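Local atomic coordinates of putative phosphatase (Bacteroides thetaiotaomicron, PDB entry 3KYA), a protein that is of uncertain function, being named a putative phosphatase, and binds zinc ions and carries an IPT/TIG domain. Residues Y246-E260 / F263-L276. Residues are numbered along the deposited sequence; the frame is centred on the assembly and turned at random.
Sequences YKQCNGATIHPINGE and FNSYEKGQVFRLDL. With EDO (1,2-ethanediol), chain B.
Glu267 reaches across to Tyr246, Lys247 and Gln248, each of its side-chain atoms meeting at least one of them. CB of Glu267 lies 3.4 Å from Gln248 OE1, and CG touches CE of Lys247 where the two chains cross at a slant. With CG anti to the backbone N (chi1 -175°) and the chain extended, the carboxylate is carried out to three donors, two on OE1 and one on OE2. Glu267 OE1 accepts the phenol OH of Tyr246 on its syn side, 2.5 Å away, and also NE2 of Gln270, which arrives nearly along the C-O axis; Glu267 OE2 receives NZ of Lys247 at 3.0 Å from well above the carboxylate plane, a salt bridge. A glutamate suits this place because its two oxygens can serve the hydroxyl and amide on one and the ammonium on the other. Cut back to an alanine, this position is likely to leave the Lys247 ammonium without its counter-charge and the Tyr246 hydroxyl and Gln270 NE2 without their shared acceptor.

Beside it, Ser265, small enough to fit at the Tyr246 ring edge, gives its OG proton to Lys247 O and accepts from Glu267 N, an ST turn. Asn264 and Asn250 exchange two bonds: the Asn250 backbone N meets Asn264 OD1 on an in-plane lone pair, at 2.9 Å, while Asn264 ND2 reaches Asn250 OD1 from above its carbonyl plane. An amide, donor and acceptor at once, answers both needs.

Farther along, Ala252 and Phe263 form a non-hydrogen-bonded antiparallel pair, their CB atoms 3.8 Å apart. At the far end, CG of Glu260 lies over one face of the Arg273 guanidinium; OE2 of Glu260 bonds to Tyr339 and Tyr262, and Arg273 NH2 to Lys344 O. Strands 252-254, 261-265 and 270-274, joined by 300-305, make a four-stranded antiparallel meander, consistent with one blade of a beta-propeller.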
loop_
_atom_site.group_PDB
_atom_site.type_symbol
_atom_site.label_atom_id
_atom_site.label_comp_id
_atom_site.label_asym_id
_atom_site.label_seq_id
_atom_site.Cartn_x
_atom_site.Cartn_y
_atom_site.Cartn_z
ATOM N N TYR A 246 28.496 -29.761 14.682
ATOM C CA TYR A 246 28.204 -29.310 16.047
ATOM C C TYR A 246 26.983 -30.122 16.497
ATOM O O TYR A 246 27.141 -31.136 17.182
ATOM C CB TYR A 246 28.011 -27.794 16.162
ATOM C CG TYR A 246 27.769 -27.384 17.598
ATOM C CD1 TYR A 246 28.799 -27.458 18.537
ATOM C CD2 TYR A 246 26.519 -26.973 18.030
ATOM C CE1 TYR A 246 28.596 -27.112 19.864
ATOM C CE2 TYR A 246 26.302 -26.616 19.369
ATOM C CZ TYR A 246 27.348 -26.697 20.277
ATOM O OH TYR A 246 27.157 -26.355 21.599
ATOM N N LYS A 247 25.791 -29.685 16.093
ATOM C CA LYS A 247 24.532 -30.399 16.313
ATOM C C LYS A 247 23.349 -29.502 15.990
ATOM O O LYS A 247 23.467 -28.276 16.010
ATOM C CB LYS A 247 24.356 -30.907 17.754
ATOM C CG LYS A 247 24.309 -29.828 18.821
ATOM C CD LYS A 247 24.065 -30.433 20.208
ATOM C CE LYS A 247 24.151 -29.384 21.272
ATOM N NZ LYS A 247 23.900 -29.924 22.644
ATOM N N GLN A 248 22.216 -30.126 15.706
ATOM C CA GLN A 248 20.948 -29.418 15.528
ATOM C C GLN A 248 20.981 -28.227 14.568
ATOM O O GLN A 248 20.429 -27.153 14.854
ATOM C CB GLN A 248 20.462 -28.964 16.912
ATOM C CG GLN A 248 20.269 -30.116 17.875
ATOM C CD GLN A 248 19.823 -29.658 19.240
ATOM O OE1 GLN A 248 20.488 -28.854 19.885
ATOM N NE2 GLN A 248 18.695 -30.167 19.685
ATOM N N CYS A 249 21.631 -28.413 13.425
ATOM C CA CYS A 249 21.679 -27.363 12.407
ATOM C C CYS A 249 20.337 -27.309 11.666
ATOM O O CYS A 249 19.742 -28.350 11.377
ATOM C CB CYS A 249 22.818 -27.631 11.437
ATOM S SG CYS A 249 23.080 -26.335 10.234
ATOM N N ASN A 250 19.856 -26.103 11.365
ATOM C CA ASN A 250 18.589 -25.925 10.651
ATOM C C ASN A 250 18.796 -25.320 9.252
ATOM O O ASN A 250 17.831 -25.117 8.524
ATOM C CB ASN A 250 17.627 -25.025 11.434
ATOM C CG ASN A 250 17.518 -25.406 12.914
ATOM O OD1 ASN A 250 17.628 -24.535 13.781
ATOM N ND2 ASN A 250 17.344 -26.701 13.205
ATOM N N GLY A 251 20.033 -24.993 8.896
ATOM C CA GLY A 251 20.315 -24.411 7.587
ATOM C C GLY A 251 21.701 -23.808 7.482
ATOM O O GLY A 251 22.326 -23.480 8.504
ATOM N N ALA A 252 22.172 -23.677 6.240
ATOM C CA ALA A 252 23.466 -23.078 5.923
ATOM C C ALA A 252 23.306 -22.202 4.677
ATOM O O ALA A 252 22.678 -22.621 3.703
ATOM C CB ALA A 252 24.531 -24.152 5.716
ATOM N N THR A 253 23.882 -21.004 4.709
ATOM C CA THR A 253 23.725 -20.015 3.636
ATOM C C THR A 253 25.057 -19.372 3.261
ATOM O O THR A 253 25.886 -19.105 4.143
ATOM C CB THR A 253 22.764 -18.890 4.078
ATOM O OG1 THR A 253 21.577 -19.469 4.645
ATOM C CG2 THR A 253 22.388 -17.983 2.899
ATOM N N ILE A 254 25.239 -19.104 1.964
ATOM C CA ILE A 254 26.448 -18.485 1.420
ATOM C C ILE A 254 26.257 -16.984 1.207
ATOM O O ILE A 254 25.208 -16.558 0.685
ATOM C CB ILE A 254 26.848 -19.161 0.068
ATOM C CG1 ILE A 254 27.384 -20.571 0.321
ATOM C CG2 ILE A 254 27.905 -18.357 -0.676
ATOM C CD1 ILE A 254 28.761 -20.619 1.018
ATOM N N HIS A 255 27.246 -16.183 1.617
ATOM C CA HIS A 255 27.190 -14.735 1.398
ATOM C C HIS A 255 27.350 -14.489 -0.109
ATOM O O HIS A 255 28.343 -14.920 -0.692
ATOM C CB HIS A 255 28.269 -13.988 2.178
ATOM C CG HIS A 255 28.046 -12.512 2.228
ATOM N ND1 HIS A 255 28.522 -11.654 1.267
ATOM C CD2 HIS A 255 27.351 -11.745 3.109
ATOM C CE1 HIS A 255 28.151 -10.418 1.560
ATOM N NE2 HIS A 255 27.435 -10.446 2.672
ATOM N N PRO A 256 26.390 -13.784 -0.732
ATOM C CA PRO A 256 26.401 -13.640 -2.199
ATOM C C PRO A 256 27.529 -12.791 -2.788
ATOM O O PRO A 256 27.777 -12.888 -3.992
ATOM C CB PRO A 256 25.030 -13.018 -2.503
ATOM C CG PRO A 256 24.665 -12.290 -1.247
ATOM C CD PRO A 256 25.240 -13.087 -0.118
ATOM N N ILE A 257 28.220 -11.994 -1.973
ATOM C CA ILE A 257 29.332 -11.193 -2.474
ATOM C C ILE A 257 30.697 -11.753 -2.075
ATOM O O ILE A 257 31.569 -11.900 -2.934
ATOM C CB ILE A 257 29.265 -9.715 -2.005
ATOM C CG1 ILE A 257 27.872 -9.116 -2.280
ATOM C CG2 ILE A 257 30.377 -8.894 -2.674
ATOM C CD1 ILE A 257 27.430 -9.165 -3.730
ATOM N N ASN A 258 30.882 -12.040 -0.784
ATOM C CA ASN A 258 32.179 -12.489 -0.259
ATOM C C ASN A 258 32.374 -14.008 -0.168
ATOM O O ASN A 258 33.497 -14.473 0.042
ATOM C CB ASN A 258 32.475 -11.789 1.080
ATOM C CG ASN A 258 32.630 -10.280 0.924
ATOM O OD1 ASN A 258 33.218 -9.808 -0.047
ATOM N ND2 ASN A 258 32.093 -9.508 1.885
ATOM N N GLY A 259 31.280 -14.759 -0.258
ATOM C CA GLY A 259 31.324 -16.218 -0.322
ATOM C C GLY A 259 31.471 -17.059 0.930
ATOM O O GLY A 259 31.476 -18.287 0.828
ATOM N N GLU A 260 31.596 -16.442 2.111
ATOM C CA GLU A 260 31.726 -17.234 3.330
ATOM C C GLU A 260 30.392 -17.930 3.640
ATOM O O GLU A 260 29.344 -17.566 3.091
ATOM C CB GLU A 260 32.250 -16.396 4.518
ATOM C CG GLU A 260 31.279 -15.373 5.134
ATOM C CD GLU A 260 31.166 -14.065 4.367
ATOM O OE1 GLU A 260 31.618 -13.995 3.195
ATOM O OE2 GLU A 260 30.625 -13.092 4.960
ATOM N N PHE A 263 26.086 -20.841 9.177
ATOM C CA PHE A 263 25.197 -21.929 9.588
ATOM C C PHE A 263 24.912 -21.797 11.096
ATOM O O PHE A 263 25.680 -21.152 11.824
ATOM C CB PHE A 263 25.748 -23.306 9.202
ATOM C CG PHE A 263 27.009 -23.689 9.920
ATOM C CD1 PHE A 263 28.239 -23.236 9.479
ATOM C CD2 PHE A 263 26.960 -24.536 11.013
ATOM C CE1 PHE A 263 29.401 -23.593 10.142
ATOM C CE2 PHE A 263 28.123 -24.889 11.702
ATOM C CZ PHE A 263 29.340 -24.423 11.262
ATOM N N ASN A 264 23.799 -22.372 11.550
ATOM C CA ASN A 264 23.398 -22.238 12.959
ATOM C C ASN A 264 23.318 -23.543 13.741
ATOM O O ASN A 264 23.656 -24.614 13.246
ATOM C CB ASN A 264 22.007 -21.582 13.046
ATOM C CG ASN A 264 20.871 -22.582 12.824
ATOM O OD1 ASN A 264 20.963 -23.482 11.972
ATOM N ND2 ASN A 264 19.791 -22.426 13.585
ATOM N N SER A 265 22.910 -23.407 15.004
ATOM C CA SER A 265 22.499 -24.521 15.828
ATOM C C SER A 265 21.279 -24.046 16.619
ATOM O O SER A 265 21.265 -22.934 17.172
ATOM C CB SER A 265 23.580 -25.011 16.786
ATOM O OG SER A 265 23.050 -26.020 17.640
ATOM N N TYR A 266 20.260 -24.888 16.647
ATOM C CA TYR A 266 19.062 -24.664 17.446
ATOM C C TYR A 266 19.344 -24.647 18.961
ATOM O O TYR A 266 18.636 -23.976 19.729
ATOM C CB TYR A 266 18.076 -25.767 17.078
ATOM C CG TYR A 266 16.930 -26.107 18.009
ATOM C CD1 TYR A 266 17.115 -26.969 19.085
ATOM C CD2 TYR A 266 15.638 -25.682 17.730
ATOM C CE1 TYR A 266 16.066 -27.336 19.894
ATOM C CE2 TYR A 266 14.578 -26.052 18.525
ATOM C CZ TYR A 266 14.798 -26.878 19.600
ATOM O OH TYR A 266 13.754 -27.236 20.386
ATOM N N GLU A 267 20.366 -25.383 19.384
ATOM C CA GLU A 267 20.698 -25.491 20.823
ATOM C C GLU A 267 20.558 -24.155 21.573
ATOM O O GLU A 267 19.705 -24.018 22.471
ATOM C CB GLU A 267 22.108 -26.038 21.011
ATOM C CG GLU A 267 22.438 -26.285 22.496
ATOM C CD GLU A 267 23.915 -26.424 22.774
ATOM O OE1 GLU A 267 24.728 -25.763 22.090
ATOM O OE2 GLU A 267 24.259 -27.183 23.705
ATOM N N LYS A 268 21.393 -23.183 21.211
ATOM C CA LYS A 268 21.349 -21.834 21.803
ATOM C C LYS A 268 21.073 -20.751 20.753
ATOM O O LYS A 268 21.150 -19.559 21.039
ATOM C CB LYS A 268 22.668 -21.526 22.501
ATOM C CG LYS A 268 22.977 -22.430 23.677
ATOM C CD LYS A 268 24.371 -22.140 24.203
ATOM C CE LYS A 268 24.665 -22.931 25.460
ATOM N NZ LYS A 268 26.077 -22.768 25.895
ATOM N N GLY A 269 20.756 -21.171 19.532
ATOM C CA GLY A 269 20.540 -20.231 18.430
ATOM C C GLY A 269 21.838 -19.585 17.963
ATOM O O GLY A 269 21.850 -18.426 17.551
ATOM N N GLN A 270 22.936 -20.332 18.052
ATOM C CA GLN A 270 24.241 -19.857 17.596
ATOM C C GLN A 270 24.274 -19.617 16.088
ATOM O O GLN A 270 23.604 -20.319 15.341
ATOM C CB GLN A 270 25.348 -20.889 17.860
ATOM C CG GLN A 270 25.655 -21.306 19.296
ATOM C CD GLN A 270 24.868 -22.502 19.814
ATOM O OE1 GLN A 270 23.713 -22.711 19.473
ATOM N NE2 GLN A 270 25.490 -23.258 20.711
ATOM N N VAL A 271 25.068 -18.641 15.659
ATOM C CA VAL A 271 25.366 -18.425 14.248
ATOM C C VAL A 271 26.881 -18.554 14.101
ATOM O O VAL A 271 27.636 -17.840 14.772
ATOM C CB VAL A 271 24.860 -17.072 13.700
ATOM C CG1 VAL A 271 25.411 -16.816 12.295
ATOM C CG2 VAL A 271 23.329 -17.042 13.686
ATOM N N PHE A 272 27.310 -19.496 13.252
ATOM C CA PHE A 272 28.720 -19.764 12.988
ATOM C C PHE A 272 29.105 -19.294 11.589
ATOM O O PHE A 272 28.294 -19.373 10.666
ATOM C CB PHE A 272 29.036 -21.263 13.081
ATOM C CG PHE A 272 28.759 -21.873 14.421
ATOM C CD1 PHE A 272 29.625 -21.662 15.481
ATOM C CD2 PHE A 272 27.663 -22.698 14.610
ATOM C CE1 PHE A 272 29.376 -22.234 16.720
ATOM C CE2 PHE A 272 27.411 -23.275 15.847
ATOM C CZ PHE A 272 28.268 -23.039 16.901
ATOM N N ARG A 273 30.348 -18.834 11.446
ATOM C CA ARG A 273 30.902 -18.340 10.182
ATOM C C ARG A 273 32.137 -19.141 9.787
ATOM O O ARG A 273 33.112 -19.194 10.547
ATOM C CB ARG A 273 31.317 -16.877 10.336
ATOM C CG ARG A 273 31.837 -16.186 9.072
ATOM C CD ARG A 273 32.421 -14.823 9.409
ATOM N NE ARG A 273 32.812 -14.025 8.243
ATOM C CZ ARG A 273 33.916 -14.204 7.521
ATOM N NH1 ARG A 273 34.758 -15.193 7.796
ATOM N NH2 ARG A 273 34.170 -13.397 6.496
ATOM N N LEU A 274 32.105 -19.736 8.595
ATOM C CA LEU A 274 33.234 -20.481 8.050
ATOM C C LEU A 274 33.698 -19.882 6.722
ATOM O O LEU A 274 32.887 -19.651 5.808
ATOM C CB LEU A 274 32.863 -21.951 7.824
ATOM C CG LEU A 274 33.925 -22.812 7.132
ATOM C CD1 LEU A 274 35.232 -22.854 7.955
ATOM C CD2 LEU A 274 33.385 -24.208 6.885
ATOM N N ASP A 275 34.992 -19.602 6.629
ATOM C CA ASP A 275 35.585 -19.144 5.389
ATOM C C ASP A 275 36.000 -20.432 4.683
ATOM O O ASP A 275 36.904 -21.133 5.152
ATOM C CB ASP A 275 36.781 -18.223 5.657
ATOM C CG ASP A 275 37.377 -17.619 4.382
ATOM O OD1 ASP A 275 37.151 -18.146 3.271
ATOM O OD2 ASP A 275 38.110 -16.616 4.504
ATOM N N LEU A 276 35.339 -20.758 3.568
ATOM C CA LEU A 276 35.649 -21.990 2.828
ATOM C C LEU A 276 37.108 -22.074 2.346
ATOM O O LEU A 276 37.603 -23.178 2.109
ATOM C CB LEU A 276 34.688 -22.200 1.642
ATOM C CG LEU A 276 33.203 -22.356 1.997
ATOM C CD1 LEU A 276 32.350 -22.484 0.727
ATOM C CD2 LEU A 276 32.991 -23.552 2.942
HETATM C C1 EDO B . 14.951 -28.708 15.642
HETATM O O1 EDO B . 14.745 -29.349 14.370
HETATM C C2 EDO B . 16.228 -29.229 16.294
HETATM O O2 EDO B . 17.386 -28.647 15.689
HETATM O O HOH W 1 25.085 -26.912 14.028
HETATM O O HOH W 2 34.239 -18.849 1.643
#